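Local coordinates for protein isomerase/lactonizing enzyme (Agrobacterium tumefaciens, PDB 1RVK) that is of unknown function but binds magnesium and, as an enolase-superfamily member, probably abstracts a proton from a carboxylate substrate to form a metal-stabilised enolate, at residues D229-P234 with L250-V255; G274-L279 with F302-E307; T214-L219 with K244-N249; Q238-Y243 with A268-A273; Y134-C139 with K169-M174. All coordinates share one frame; numbering follows the deposited sequence.

Contact 1 (D229-P234 with L250-V255); sequences DWIEEP and LDIPVV. With MG (magnesium ion), chain B.
Strand 230-232 of the enolase-type barrel lies parallel to strand 254-256, and Ile231 and Val255 knit them together. Ile231 N donates to Pro253 O (2.9 Å), and Val255 N returns a bond to Ile231 O (3.2 Å, N-H...O angle 169°). Just before the first bond, the CA-H of Trp230 also approaches Pro253 O. The indole of Trp230 turns one face to Val255: methyl CG2 sits over the five-membered ring, 3.7 Å from its centroid, a CH-pi contact displaced toward CG. The two strands and helix 240-249 form one right-handed beta-alpha-beta crossover of the barrel. On the face turned to that helix layer, CG2 of Ile231 lies beside CG2 of Val254 at 3.7 Å and also meets CG2 of Ile252. Glu232 points to the opposite face, into the barrel mouth. Its extended chain, with CG anti to the backbone N (chi1 -176°), brings OE2 to 2.2 Å from the magnesium ion, which Asp206, Glu258 and three waters also bind. OE1 takes a bond through its anti lone pair from Trp230 NE1 (3.1 Å) and a salt bridge from Lys169, which together hold the carboxylate's rotation. Glu233 OE2 accepts from a metal-bound water, and OE1 pairs with Ser259.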
# COMPACT_ATOMS: atom_id res chain seq x y z
N ASP A 229 -18.61 1.02 5.01
CA ASP A 229 -18.16 -0.36 4.96
C ASP A 229 -17.14 -0.72 6.04
O ASP A 229 -17.13 -1.83 6.55
CB ASP A 229 -17.55 -0.68 3.60
CG ASP A 229 -18.59 -1.05 2.57
OD1 ASP A 229 -19.77 -0.68 2.74
OD2 ASP A 229 -18.23 -1.72 1.58
N TRP A 230 -16.26 0.22 6.37
CA TRP A 230 -15.28 -0.04 7.41
C TRP A 230 -14.61 1.21 7.94
O TRP A 230 -14.63 2.26 7.30
CB TRP A 230 -14.22 -1.06 6.93
CG TRP A 230 -13.09 -0.55 6.04
CD1 TRP A 230 -12.26 0.52 6.27
CD2 TRP A 230 -12.60 -1.17 4.84
NE1 TRP A 230 -11.29 0.59 5.30
CE2 TRP A 230 -11.47 -0.43 4.41
CE3 TRP A 230 -13.00 -2.29 4.09
CZ2 TRP A 230 -10.74 -0.77 3.26
CZ3 TRP A 230 -12.27 -2.62 2.94
CH2 TRP A 230 -11.16 -1.86 2.54
N ILE A 231 -14.05 1.08 9.14
CA ILE A 231 -13.32 2.16 9.77
C ILE A 231 -11.91 1.60 9.84
O ILE A 231 -11.71 0.46 10.27
CB ILE A 231 -13.89 2.49 11.18
CG1 ILE A 231 -13.10 3.64 11.81
CG2 ILE A 231 -13.89 1.25 12.06
CD1 ILE A 231 -13.65 4.11 13.14
N GLU A 232 -10.94 2.38 9.39
CA GLU A 232 -9.55 1.93 9.33
C GLU A 232 -8.57 2.68 10.23
O GLU A 232 -8.50 3.90 10.20
CB GLU A 232 -9.10 2.02 7.88
CG GLU A 232 -7.70 1.50 7.57
CD GLU A 232 -7.40 1.58 6.09
OE1 GLU A 232 -8.34 1.43 5.28
OE2 GLU A 232 -6.23 1.80 5.73
N GLU A 233 -7.82 1.92 11.02
CA GLU A 233 -6.78 2.44 11.91
C GLU A 233 -7.12 3.78 12.58
O GLU A 233 -6.43 4.77 12.38
CB GLU A 233 -5.46 2.56 11.13
CG GLU A 233 -4.23 2.83 11.98
CD GLU A 233 -2.92 2.69 11.20
OE1 GLU A 233 -1.85 2.81 11.83
OE2 GLU A 233 -2.95 2.47 9.97
N PRO A 234 -8.17 3.81 13.41
CA PRO A 234 -8.49 5.08 14.07
C PRO A 234 -7.73 5.29 15.37
O PRO A 234 -7.80 6.36 15.98
CB PRO A 234 -9.99 4.97 14.29
CG PRO A 234 -10.14 3.52 14.64
CD PRO A 234 -9.24 2.82 13.62
N LEU A 250 -18.36 -1.26 18.44
CA LEU A 250 -18.85 -0.67 17.20
C LEU A 250 -19.57 -1.69 16.34
O LEU A 250 -19.27 -2.88 16.39
CB LEU A 250 -17.70 -0.09 16.37
CG LEU A 250 -16.95 1.15 16.85
CD1 LEU A 250 -16.01 1.61 15.75
CD2 LEU A 250 -17.93 2.26 17.20
N ASP A 251 -20.54 -1.23 15.55
CA ASP A 251 -21.26 -2.11 14.64
C ASP A 251 -20.49 -2.16 13.32
O ASP A 251 -20.39 -3.21 12.69
CB ASP A 251 -22.68 -1.59 14.40
CG ASP A 251 -23.63 -1.93 15.53
OD1 ASP A 251 -24.79 -1.46 15.49
OD2 ASP A 251 -23.23 -2.67 16.45
N ILE A 252 -19.94 -1.02 12.92
CA ILE A 252 -19.18 -0.94 11.67
C ILE A 252 -17.91 -1.79 11.75
O ILE A 252 -17.22 -1.81 12.77
CB ILE A 252 -18.79 0.54 11.34
CG1 ILE A 252 -18.06 0.60 9.99
CG2 ILE A 252 -17.91 1.12 12.44
CD1 ILE A 252 -17.81 2.01 9.48
N PRO A 253 -17.60 -2.52 10.67
CA PRO A 253 -16.40 -3.36 10.66
C PRO A 253 -15.11 -2.56 10.85
O PRO A 253 -14.95 -1.47 10.30
CB PRO A 253 -16.46 -4.03 9.29
CG PRO A 253 -17.94 -4.15 9.04
CD PRO A 253 -18.43 -2.78 9.48
N VAL A 254 -14.21 -3.13 11.64
CA VAL A 254 -12.91 -2.52 11.89
C VAL A 254 -11.91 -3.33 11.08
O VAL A 254 -11.89 -4.56 11.17
CB VAL A 254 -12.53 -2.61 13.39
CG1 VAL A 254 -11.08 -2.17 13.59
CG2 VAL A 254 -13.46 -1.75 14.21
N VAL A 255 -11.09 -2.66 10.28
CA VAL A 255 -10.09 -3.34 9.46
C VAL A 255 -8.70 -2.99 9.95
O VAL A 255 -8.42 -1.83 10.25
CB VAL A 255 -10.21 -2.94 7.97
CG1 VAL A 255 -9.20 -3.73 7.13
CG2 VAL A 255 -11.61 -3.20 7.48
MG MG B . -4.54 3.14 5.92
O HOH W 1 -4.50 3.17 8.15
O HOH W 2 -2.62 4.38 5.81
O HOH W 3 -4.72 3.56 3.67

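Contact 2 (G274-L279 with F302-E307)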
# COMPACT_ATOMS: atom_id res chain seq x y z
N GLY A 274 -9.39 -11.33 18.31
CA GLY A 274 -10.60 -10.70 17.81
C GLY A 274 -10.49 -9.19 17.81
O GLY A 274 -11.44 -8.48 18.16
N ALA A 275 -9.32 -8.68 17.41
CA ALA A 275 -9.07 -7.24 17.39
C ALA A 275 -9.59 -6.53 16.15
O ALA A 275 -9.60 -5.30 16.09
CB ALA A 275 -7.57 -6.98 17.54
N CYS A 276 -10.02 -7.30 15.16
CA CYS A 276 -10.55 -6.72 13.93
C CYS A 276 -11.58 -7.64 13.30
O CYS A 276 -11.64 -8.83 13.62
CB CYS A 276 -9.42 -6.46 12.94
SG CYS A 276 -8.51 -7.94 12.47
N ASP A 277 -12.38 -7.09 12.39
CA ASP A 277 -13.41 -7.85 11.68
C ASP A 277 -12.92 -8.20 10.28
O ASP A 277 -13.40 -9.15 9.66
CB ASP A 277 -14.69 -7.02 11.58
CG ASP A 277 -15.18 -6.55 12.93
OD1 ASP A 277 -15.62 -7.41 13.73
OD2 ASP A 277 -15.12 -5.33 13.20
N ILE A 278 -11.98 -7.40 9.79
CA ILE A 278 -11.37 -7.60 8.47
C ILE A 278 -9.88 -7.40 8.71
O ILE A 278 -9.48 -6.44 9.36
CB ILE A 278 -11.85 -6.53 7.46
CG1 ILE A 278 -13.37 -6.56 7.33
CG2 ILE A 278 -11.20 -6.76 6.11
CD1 ILE A 278 -13.94 -5.37 6.56
N LEU A 279 -9.06 -8.31 8.18
CA LEU A 279 -7.62 -8.20 8.37
C LEU A 279 -7.02 -7.24 7.34
O LEU A 279 -7.66 -6.92 6.33
CB LEU A 279 -6.96 -9.58 8.23
CG LEU A 279 -5.55 -9.75 8.80
CD1 LEU A 279 -5.57 -9.55 10.31
CD2 LEU A 279 -5.02 -11.14 8.44
N PHE A 302 -9.50 -18.48 8.24
CA PHE A 302 -10.47 -18.08 9.25
C PHE A 302 -11.74 -17.56 8.60
O PHE A 302 -12.64 -17.07 9.28
CB PHE A 302 -9.90 -17.03 10.21
CG PHE A 302 -9.00 -17.60 11.26
CD1 PHE A 302 -7.64 -17.76 11.02
CD2 PHE A 302 -9.51 -18.00 12.49
CE1 PHE A 302 -6.80 -18.33 11.99
CE2 PHE A 302 -8.69 -18.57 13.46
CZ PHE A 302 -7.33 -18.73 13.21
N GLY A 303 -11.82 -17.68 7.27
CA GLY A 303 -12.98 -17.21 6.54
C GLY A 303 -13.08 -15.70 6.52
O GLY A 303 -14.17 -15.14 6.35
N MSE A 304 -11.94 -15.03 6.68
CA MSE A 304 -11.90 -13.58 6.71
C MSE A 304 -11.31 -12.99 5.44
O MSE A 304 -10.62 -13.67 4.69
CB MSE A 304 -11.05 -13.11 7.90
CG MSE A 304 -11.63 -13.44 9.25
SE MSE A 304 -10.41 -12.99 10.69
CE MSE A 304 -10.64 -11.06 10.69
N GLU A 305 -11.60 -11.72 5.20
CA GLU A 305 -11.04 -11.02 4.06
C GLU A 305 -9.80 -10.32 4.59
O GLU A 305 -9.69 -10.06 5.79
CB GLU A 305 -12.02 -10.00 3.50
CG GLU A 305 -13.10 -10.60 2.61
CD GLU A 305 -14.14 -9.57 2.20
OE1 GLU A 305 -14.74 -8.94 3.09
OE2 GLU A 305 -14.36 -9.40 0.98
N CYS A 306 -8.85 -10.05 3.71
CA CYS A 306 -7.63 -9.36 4.10
C CYS A 306 -7.40 -8.32 3.02
O CYS A 306 -7.01 -8.65 1.90
CB CYS A 306 -6.45 -10.33 4.18
SG CYS A 306 -4.96 -9.59 4.89
N GLU A 307 -7.67 -7.06 3.35
CA GLU A 307 -7.52 -5.97 2.40
C GLU A 307 -6.07 -5.51 2.30
O GLU A 307 -5.41 -5.25 3.30
CB GLU A 307 -8.44 -4.82 2.80
CG GLU A 307 -9.93 -5.22 2.85
CD GLU A 307 -10.48 -5.68 1.51
OE1 GLU A 307 -10.13 -5.05 0.48
OE2 GLU A 307 -11.27 -6.65 1.46
O HOH W 4 -13.38 -10.59 7.23
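Met304, a selenomethionine, reaches from the loop before strand 306-308 to the backbone leading into strand 278-281, at a parallel strand pair of the enolase-family barrel. Its CB leaves the main chain toward the other segment, and CG lies beside the backbone N, anti to the carbonyl carbon (chi1 -65°). CG and SE carry the chain onward, and a bend at chi3 (76°) turns CE onto the peptides of the partner. There CE rests 3.5 Å from Asp277 O and 4.2 Å from Cys276 SG, and it also approaches the amide nitrogens of Ile278 and Leu279. Beside this methyl a water bridges the two segments, donating to Asp277 O and accepting from Glu305 N (2.9 Å). Beyond the water the strands pair directly: Leu279 N donates to Glu305 O at 3.0 Å, and Glu307 N donates to Leu279 O at 3.0 Å. Leu279 and Cys306 project to the same face, toward helix 289-301, where Leu279 CD2 meets Cys306 SG at 3.9 Å. Ile278 CG2 lies 3.6 Å from Glu305 O. Glu307, its chain bent at chi2, has its carboxylate held by the backbone amides of Arg326 and Trp327, while its CG lies 3.8 Å from Ile278 CG2.

Contact 3 (T214-L219 with K244-N249)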
# COMPACT_ATOMS: atom_id res chain seq x y z
N THR A 214 -11.97 6.99 23.45
CA THR A 214 -13.20 7.78 23.48
C THR A 214 -13.49 8.50 22.16
O THR A 214 -14.64 8.54 21.72
CB THR A 214 -13.20 8.81 24.64
OG1 THR A 214 -12.02 9.61 24.58
CG2 THR A 214 -13.27 8.10 25.99
N ASP A 215 -12.47 9.05 21.53
CA ASP A 215 -12.67 9.75 20.26
C ASP A 215 -12.99 8.76 19.13
O ASP A 215 -13.84 9.03 18.28
CB ASP A 215 -11.44 10.59 19.87
CG ASP A 215 -11.41 11.94 20.58
OD1 ASP A 215 -12.47 12.41 21.05
OD2 ASP A 215 -10.31 12.55 20.66
N ALA A 216 -12.31 7.62 19.12
CA ALA A 216 -12.56 6.62 18.09
C ALA A 216 -13.98 6.06 18.20
O ALA A 216 -14.61 5.76 17.19
CB ALA A 216 -11.54 5.48 18.20
N LEU A 217 -14.47 5.93 19.43
CA LEU A 217 -15.83 5.42 19.64
C LEU A 217 -16.84 6.43 19.09
O LEU A 217 -17.82 6.06 18.45
CB LEU A 217 -16.09 5.19 21.14
CG LEU A 217 -17.50 4.72 21.51
CD1 LEU A 217 -17.73 3.32 20.95
CD2 LEU A 217 -17.67 4.70 23.02
N ALA A 218 -16.57 7.71 19.33
CA ALA A 218 -17.45 8.77 18.85
C ALA A 218 -17.44 8.80 17.32
O ALA A 218 -18.47 9.00 16.68
CB ALA A 218 -17.00 10.12 19.40
N LEU A 219 -16.26 8.61 16.74
CA LEU A 219 -16.13 8.60 15.29
C LEU A 219 -16.89 7.40 14.72
O LEU A 219 -17.71 7.55 13.81
CB LEU A 219 -14.64 8.54 14.91
CG LEU A 219 -14.24 8.54 13.43
CD1 LEU A 219 -14.55 7.20 12.80
CD2 LEU A 219 -14.94 9.66 12.69
N LYS A 244 -9.55 -4.54 20.34
CA LYS A 244 -10.48 -5.58 20.78
C LYS A 244 -11.69 -4.85 21.38
O LYS A 244 -12.85 -5.20 21.11
CB LYS A 244 -9.82 -6.46 21.84
CG LYS A 244 -8.61 -7.23 21.33
CD LYS A 244 -7.81 -7.86 22.47
CE LYS A 244 -8.58 -8.96 23.18
NZ LYS A 244 -7.76 -9.59 24.26
N TRP A 245 -11.42 -3.83 22.18
CA TRP A 245 -12.46 -3.04 22.83
C TRP A 245 -13.31 -2.29 21.81
O TRP A 245 -14.54 -2.34 21.85
CB TRP A 245 -11.83 -2.02 23.79
CG TRP A 245 -12.81 -1.07 24.42
CD1 TRP A 245 -13.59 -1.29 25.52
CD2 TRP A 245 -13.15 0.24 23.94
NE1 TRP A 245 -14.39 -0.20 25.77
CE2 TRP A 245 -14.14 0.75 24.81
CE3 TRP A 245 -12.72 1.03 22.87
CZ2 TRP A 245 -14.71 2.02 24.64
CZ3 TRP A 245 -13.28 2.30 22.70
CH2 TRP A 245 -14.26 2.78 23.58
N LEU A 246 -12.65 -1.59 20.88
CA LEU A 246 -13.36 -0.81 19.88
C LEU A 246 -14.25 -1.69 19.00
O LEU A 246 -15.40 -1.33 18.72
CB LEU A 246 -12.36 -0.03 19.03
CG LEU A 246 -12.88 1.05 18.06
CD1 LEU A 246 -13.55 0.37 16.90
CD2 LEU A 246 -13.82 2.01 18.78
N SER A 247 -13.73 -2.83 18.57
CA SER A 247 -14.50 -3.74 17.74
C SER A 247 -15.74 -4.24 18.49
O SER A 247 -16.82 -4.35 17.92
CB SER A 247 -13.64 -4.94 17.32
OG SER A 247 -12.59 -4.53 16.46
N ASP A 248 -15.59 -4.53 19.77
CA ASP A 248 -16.72 -5.01 20.55
C ASP A 248 -17.77 -3.92 20.78
O ASP A 248 -18.93 -4.22 21.04
CB ASP A 248 -16.23 -5.56 21.89
CG ASP A 248 -15.58 -6.93 21.76
OD1 ASP A 248 -15.03 -7.43 22.76
OD2 ASP A 248 -15.63 -7.50 20.65
N ASN A 249 -17.36 -2.66 20.65
CA ASN A 249 -18.28 -1.55 20.87
C ASN A 249 -18.85 -0.88 19.62
O ASN A 249 -19.72 -0.02 19.72
CB ASN A 249 -17.62 -0.48 21.75
CG ASN A 249 -17.51 -0.90 23.20
OD1 ASN A 249 -16.60 -1.63 23.59
ND2 ASN A 249 -18.46 -0.45 24.01
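Leu217 and Trp245 cross at about a right angle where two neighbouring helices of the barrel's outer layer meet, helix 213-224 and helix 240-249. The axes of the two segments run in the same general direction, 28° apart and 10.4 Å at closest approach, and side chains fill most of the distance. Trp245 CG is anti to its backbone N (chi1 174°), and the indole beyond it extends to the other helix. The far corner of its six-membered ring does the touching: CH2 lies 3.9 Å from Leu217 CB and 4.0 Å from Leu217 CD2, an oblique approach. One turn further along helix 240-249, Asn249 points toward the same leucine, whose CD1 packs against Asn249 CB at 3.9 Å. Leu217 thus spreads its two methyls between Trp245 and Asn249, and it touches Leu250 just beyond the helix. Nearer the strands, Leu246 forms the inner part of the contact. Its methyl CD2 reaches the backbone of helix 213-224 at Leu217 N, while its other methyl, CD1, packs on Val254 of strand 254-256. Met235, from the loop after strand 230-232, touches both Ala216 and Leu246. No hydrogen bond joins the two segments; Ala216 CB closes the row against Leu246 CD2 at 4.2 Å.

Contact 4 (Q238-Y243 with A268-A273)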
# COMPACT_ATOMS: atom_id res chain seq x y z
N GLN A 238 -0.46 -0.07 18.03
CA GLN A 238 0.44 -0.76 18.95
C GLN A 238 -0.39 -1.28 20.13
O GLN A 238 0.07 -2.11 20.91
CB GLN A 238 1.55 0.19 19.41
CG GLN A 238 2.53 0.51 18.29
CD GLN A 238 3.49 1.64 18.63
OE1 GLN A 238 3.07 2.79 18.81
NE2 GLN A 238 4.78 1.32 18.72
N SER A 239 -1.62 -0.79 20.25
CA SER A 239 -2.52 -1.21 21.32
C SER A 239 -3.57 -2.19 20.83
O SER A 239 -4.69 -1.80 20.47
CB SER A 239 -3.22 0.00 21.96
OG SER A 239 -4.10 -0.41 23.00
N LEU A 240 -3.21 -3.47 20.81
CA LEU A 240 -4.10 -4.53 20.38
C LEU A 240 -5.39 -4.50 21.20
O LEU A 240 -6.48 -4.66 20.67
CB LEU A 240 -3.41 -5.88 20.56
CG LEU A 240 -4.19 -7.15 20.20
CD1 LEU A 240 -4.35 -7.22 18.70
CD2 LEU A 240 -3.44 -8.37 20.72
N SER A 241 -5.24 -4.30 22.51
CA SER A 241 -6.38 -4.27 23.42
C SER A 241 -7.40 -3.19 23.08
O SER A 241 -8.59 -3.39 23.27
CB SER A 241 -5.91 -4.11 24.87
OG SER A 241 -5.45 -5.34 25.39
N SER A 242 -6.92 -2.04 22.61
CA SER A 242 -7.83 -0.96 22.25
C SER A 242 -8.70 -1.37 21.07
O SER A 242 -9.86 -0.98 20.99
CB SER A 242 -7.03 0.30 21.90
OG SER A 242 -6.42 0.85 23.06
N TYR A 243 -8.14 -2.16 20.17
CA TYR A 243 -8.90 -2.61 19.01
C TYR A 243 -9.91 -3.70 19.37
O TYR A 243 -10.99 -3.77 18.79
CB TYR A 243 -7.96 -3.08 17.90
CG TYR A 243 -7.44 -1.93 17.08
CD1 TYR A 243 -6.43 -1.10 17.56
CD2 TYR A 243 -8.03 -1.62 15.85
CE1 TYR A 243 -6.02 0.03 16.84
CE2 TYR A 243 -7.63 -0.50 15.13
CZ TYR A 243 -6.63 0.32 15.63
OH TYR A 243 -6.25 1.43 14.91
N ALA A 268 -1.67 -12.74 12.97
CA ALA A 268 -2.35 -13.90 13.55
C ALA A 268 -2.89 -13.55 14.93
O ALA A 268 -3.97 -13.98 15.32
CB ALA A 268 -1.40 -15.08 13.64
N GLU A 269 -2.12 -12.76 15.68
CA GLU A 269 -2.54 -12.37 17.02
C GLU A 269 -3.80 -11.51 16.96
O GLU A 269 -4.66 -11.61 17.84
CB GLU A 269 -1.41 -11.62 17.73
CG GLU A 269 -0.09 -12.39 17.77
CD GLU A 269 -0.21 -13.75 18.45
OE1 GLU A 269 0.71 -14.57 18.27
OE2 GLU A 269 -1.21 -13.99 19.16
N TRP A 270 -3.91 -10.68 15.93
CA TRP A 270 -5.09 -9.84 15.79
C TRP A 270 -6.32 -10.71 15.55
O TRP A 270 -7.41 -10.41 16.03
CB TRP A 270 -4.91 -8.83 14.65
CG TRP A 270 -4.17 -7.60 15.09
CD1 TRP A 270 -2.92 -7.54 15.64
CD2 TRP A 270 -4.65 -6.25 15.06
NE1 TRP A 270 -2.60 -6.24 15.97
CE2 TRP A 270 -3.65 -5.43 15.62
CE3 TRP A 270 -5.84 -5.66 14.61
CZ2 TRP A 270 -3.80 -4.04 15.75
CZ3 TRP A 270 -5.99 -4.28 14.74
CH2 TRP A 270 -4.97 -3.49 15.30
N ILE A 271 -6.14 -11.81 14.83
CA ILE A 271 -7.26 -12.72 14.58
C ILE A 271 -7.62 -13.47 15.85
O ILE A 271 -8.79 -13.56 16.23
CB ILE A 271 -6.91 -13.75 13.47
CG1 ILE A 271 -6.75 -13.04 12.13
CG2 ILE A 271 -7.99 -14.82 13.38
CD1 ILE A 271 -6.37 -13.95 10.98
N LYS A 272 -6.60 -14.00 16.52
CA LYS A 272 -6.78 -14.77 17.74
C LYS A 272 -7.47 -13.98 18.85
O LYS A 272 -8.30 -14.52 19.59
CB LYS A 272 -5.42 -15.28 18.24
CG LYS A 272 -5.49 -16.24 19.42
CD LYS A 272 -6.29 -17.48 19.07
CE LYS A 272 -6.12 -18.58 20.11
NZ LYS A 272 -4.76 -19.16 20.08
N ALA A 273 -7.14 -12.69 18.95
CA ALA A 273 -7.71 -11.84 19.99
C ALA A 273 -9.00 -11.15 19.57
O ALA A 273 -9.64 -10.47 20.37
CB ALA A 273 -6.69 -10.80 20.42
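Trp270 and Leu240 make the tight centre of this contact. Methyl CD1 of Leu240 sits over one face of the indole, 3.4 Å from the centroid of the five-membered ring and 11° from its normal, a close CH-pi contact. The leucine and tryptophan side chains slide past each other in opposite directions; CG of Leu240, anti to its backbone N (chi1 179°), carries the branch toward the indole. At the other end of the indole, the six-membered ring meets Tyr243: CH2 of Trp270 lies over a face of the phenol ring, 3.4 Å from Tyr243 CG. The two ring planes stand at 51°, an oblique aromatic pair with centroids 4.8 Å apart. These residues join consecutive outer helices of the barrel, the start of helix 240-249 and the end of helix 263-272. The hydroxyl of buried Tyr243 is hydrogen-bonded to Met235 O, and the side chain packs on Pro234, just after strand 230-232. Toward the solvent the packing thins. Leu240 CD2 reaches only Ala273 CB, at 4.1 Å, and O of the exposed Glu269 comes only within 4.5 Å of Leu240 CD1 while the carboxylate leads away. On the side of helix 240-249 turned from Trp270, Ser239 at the N-cap shares a 2.6 Å hydrogen bond between its OG and Ser242 OG, which Arg213 also engages.

Contact 5 (Y134-C139 with K169-M174); sequences YGSIMC and KLHTWM
Strands 130-137 and 167-171 run parallel in the barrel wall, where Lys169 is bonded through both its backbone and its side chain. Its N donates to Gly135 O (3.0 Å), and its O accepts from Ile137 N (2.9 Å, N-H...O angle 164°). A bend at chi3 (78°) turns CE toward Ser136 OG; NZ beyond it donates to Tyr134 OH (2.9 Å), and salt bridges to Glu232 and Glu329 give this buried ammonium further partners. Ser136 OG, hydrogen-bonded with Glu329, lies in the plane of the His171 ring at its edge, 3.1 Å from CE1. With helix 150-163, the two strands make a beta-alpha-beta unit of the enolase-type barrel, and Lys169, Ser136 and His171 turn to the barrel interior. His171 ND1 donates to Ile137 O at 2.7 Å, with the oxygen 21° out of the ring plane; this bond helps set the rotation of the imidazole, whose side chain is about 4 Å from the magnesium ion. His171 O has a hydrogen bond from Tyr153 OH. Toward helix 150-163, Ile137 and Leu170 lie side by side, pointing the same way, with CD1 and CD2 tightly packed at 3.3 Å. Past the strand ends, Cys139 SG meets the selenomethionine methyl Met174 CE at 3.8 Å.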
# COMPACT_ATOMS: atom_id res chain seq x y z
N TYR A 134 -10.86 0.83 -5.26
CA TYR A 134 -11.55 1.95 -4.63
C TYR A 134 -10.63 3.15 -4.76
O TYR A 134 -9.41 2.99 -4.80
CB TYR A 134 -11.91 1.66 -3.15
CG TYR A 134 -10.77 1.43 -2.17
CD1 TYR A 134 -10.02 2.49 -1.64
CD2 TYR A 134 -10.49 0.15 -1.70
CE1 TYR A 134 -9.04 2.27 -0.66
CE2 TYR A 134 -9.52 -0.08 -0.73
CZ TYR A 134 -8.80 0.97 -0.21
OH TYR A 134 -7.86 0.73 0.76
N GLY A 135 -11.21 4.33 -4.88
CA GLY A 135 -10.41 5.53 -5.00
C GLY A 135 -10.02 5.95 -3.60
O GLY A 135 -10.88 6.33 -2.81
N SER A 136 -8.73 5.86 -3.30
CA SER A 136 -8.22 6.20 -1.97
C SER A 136 -7.78 7.67 -1.96
O SER A 136 -6.75 8.02 -2.55
CB SER A 136 -7.04 5.28 -1.64
OG SER A 136 -6.86 5.14 -0.24
N ILE A 137 -8.56 8.51 -1.29
CA ILE A 137 -8.30 9.94 -1.23
C ILE A 137 -7.22 10.35 -0.23
O ILE A 137 -7.20 9.88 0.91
CB ILE A 137 -9.59 10.71 -0.88
CG1 ILE A 137 -10.69 10.34 -1.88
CG2 ILE A 137 -9.34 12.21 -0.93
CD1 ILE A 137 -12.05 10.92 -1.54
N MSE A 138 -6.33 11.24 -0.66
CA MSE A 138 -5.25 11.74 0.20
C MSE A 138 -5.77 12.37 1.49
O MSE A 138 -6.93 12.78 1.57
CB MSE A 138 -4.42 12.81 -0.52
CG MSE A 138 -3.51 12.32 -1.62
SE MSE A 138 -2.29 13.73 -2.17
CE MSE A 138 -1.03 12.64 -3.15
N CYS A 139 -4.89 12.46 2.48
CA CYS A 139 -5.22 13.07 3.76
C CYS A 139 -5.69 14.49 3.49
O CYS A 139 -5.32 15.10 2.48
CB CYS A 139 -4.00 13.12 4.67
SG CYS A 139 -3.42 11.51 5.23
N LYS A 169 -12.52 5.68 -0.42
CA LYS A 169 -12.05 5.74 0.96
C LYS A 169 -11.50 7.12 1.27
O LYS A 169 -10.67 7.65 0.53
CB LYS A 169 -10.97 4.70 1.24
CG LYS A 169 -10.61 4.63 2.73
CD LYS A 169 -9.67 3.47 3.07
CE LYS A 169 -8.23 3.77 2.69
NZ LYS A 169 -7.35 2.58 2.92
N LEU A 170 -11.95 7.70 2.37
CA LEU A 170 -11.46 9.02 2.75
C LEU A 170 -10.36 8.90 3.79
O LEU A 170 -10.44 8.07 4.69
CB LEU A 170 -12.56 9.87 3.38
CG LEU A 170 -13.88 10.22 2.69
CD1 LEU A 170 -14.60 11.24 3.56
CD2 LEU A 170 -13.62 10.81 1.32
N HIS A 171 -9.32 9.71 3.63
CA HIS A 171 -8.26 9.81 4.63
C HIS A 171 -8.59 11.23 5.06
O HIS A 171 -8.57 12.14 4.23
CB HIS A 171 -6.85 9.78 4.03
CG HIS A 171 -6.36 8.40 3.68
ND1 HIS A 171 -6.64 7.80 2.47
CD2 HIS A 171 -5.61 7.52 4.38
CE1 HIS A 171 -6.08 6.60 2.44
NE2 HIS A 171 -5.45 6.41 3.58
N THR A 172 -8.94 11.44 6.33
CA THR A 172 -9.30 12.78 6.77
C THR A 172 -8.13 13.63 7.28
O THR A 172 -6.97 13.28 7.07
CB THR A 172 -10.45 12.72 7.79
OG1 THR A 172 -10.24 11.63 8.70
CG2 THR A 172 -11.77 12.50 7.06
N TRP A 173 -8.44 14.75 7.93
CA TRP A 173 -7.41 15.67 8.42
C TRP A 173 -6.55 15.19 9.58
O TRP A 173 -7.05 14.67 10.58
CB TRP A 173 -8.06 17.00 8.79
CG TRP A 173 -8.76 17.66 7.64
CD1 TRP A 173 -8.21 18.50 6.71
CD2 TRP A 173 -10.14 17.54 7.31
NE1 TRP A 173 -9.17 18.91 5.81
CE2 TRP A 173 -10.37 18.33 6.15
CE3 TRP A 173 -11.22 16.83 7.86
CZ2 TRP A 173 -11.62 18.44 5.55
CZ3 TRP A 173 -12.47 16.94 7.26
CH2 TRP A 173 -12.66 17.74 6.11
N MSE A 174 -5.24 15.41 9.45
CA MSE A 174 -4.28 15.01 10.47
C MSE A 174 -3.19 16.07 10.63
O MSE A 174 -2.87 16.79 9.68
CB MSE A 174 -3.63 13.68 10.07
CG MSE A 174 -4.63 12.57 9.77
SE MSE A 174 -3.74 10.92 9.29
CE MSE A 174 -5.18 10.08 8.32

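In the fold
Contacts 1, 2 and 5 lie in one barrel sheet, and contacts 3 and 4 in the helix layer around it. Along the chain contact 5 closes first; contacts 3, 1 and 4 then open in that order with interleaved segments, and contact 2 follows. Strands 254-256 and 278-281 are neighbours, so contacts 1 and 2 stand 11 Å apart between centres and touch. Contacts 3 and 4, with centres 14 Å apart, both use one helix, 240-249, and place it against the helices before and after it. Contact 5, 15 Å from contact 1, meets it through the Lys169–Glu232 salt bridge; the barrel sheet thus brings residues from separate strands together around the magnesium ion.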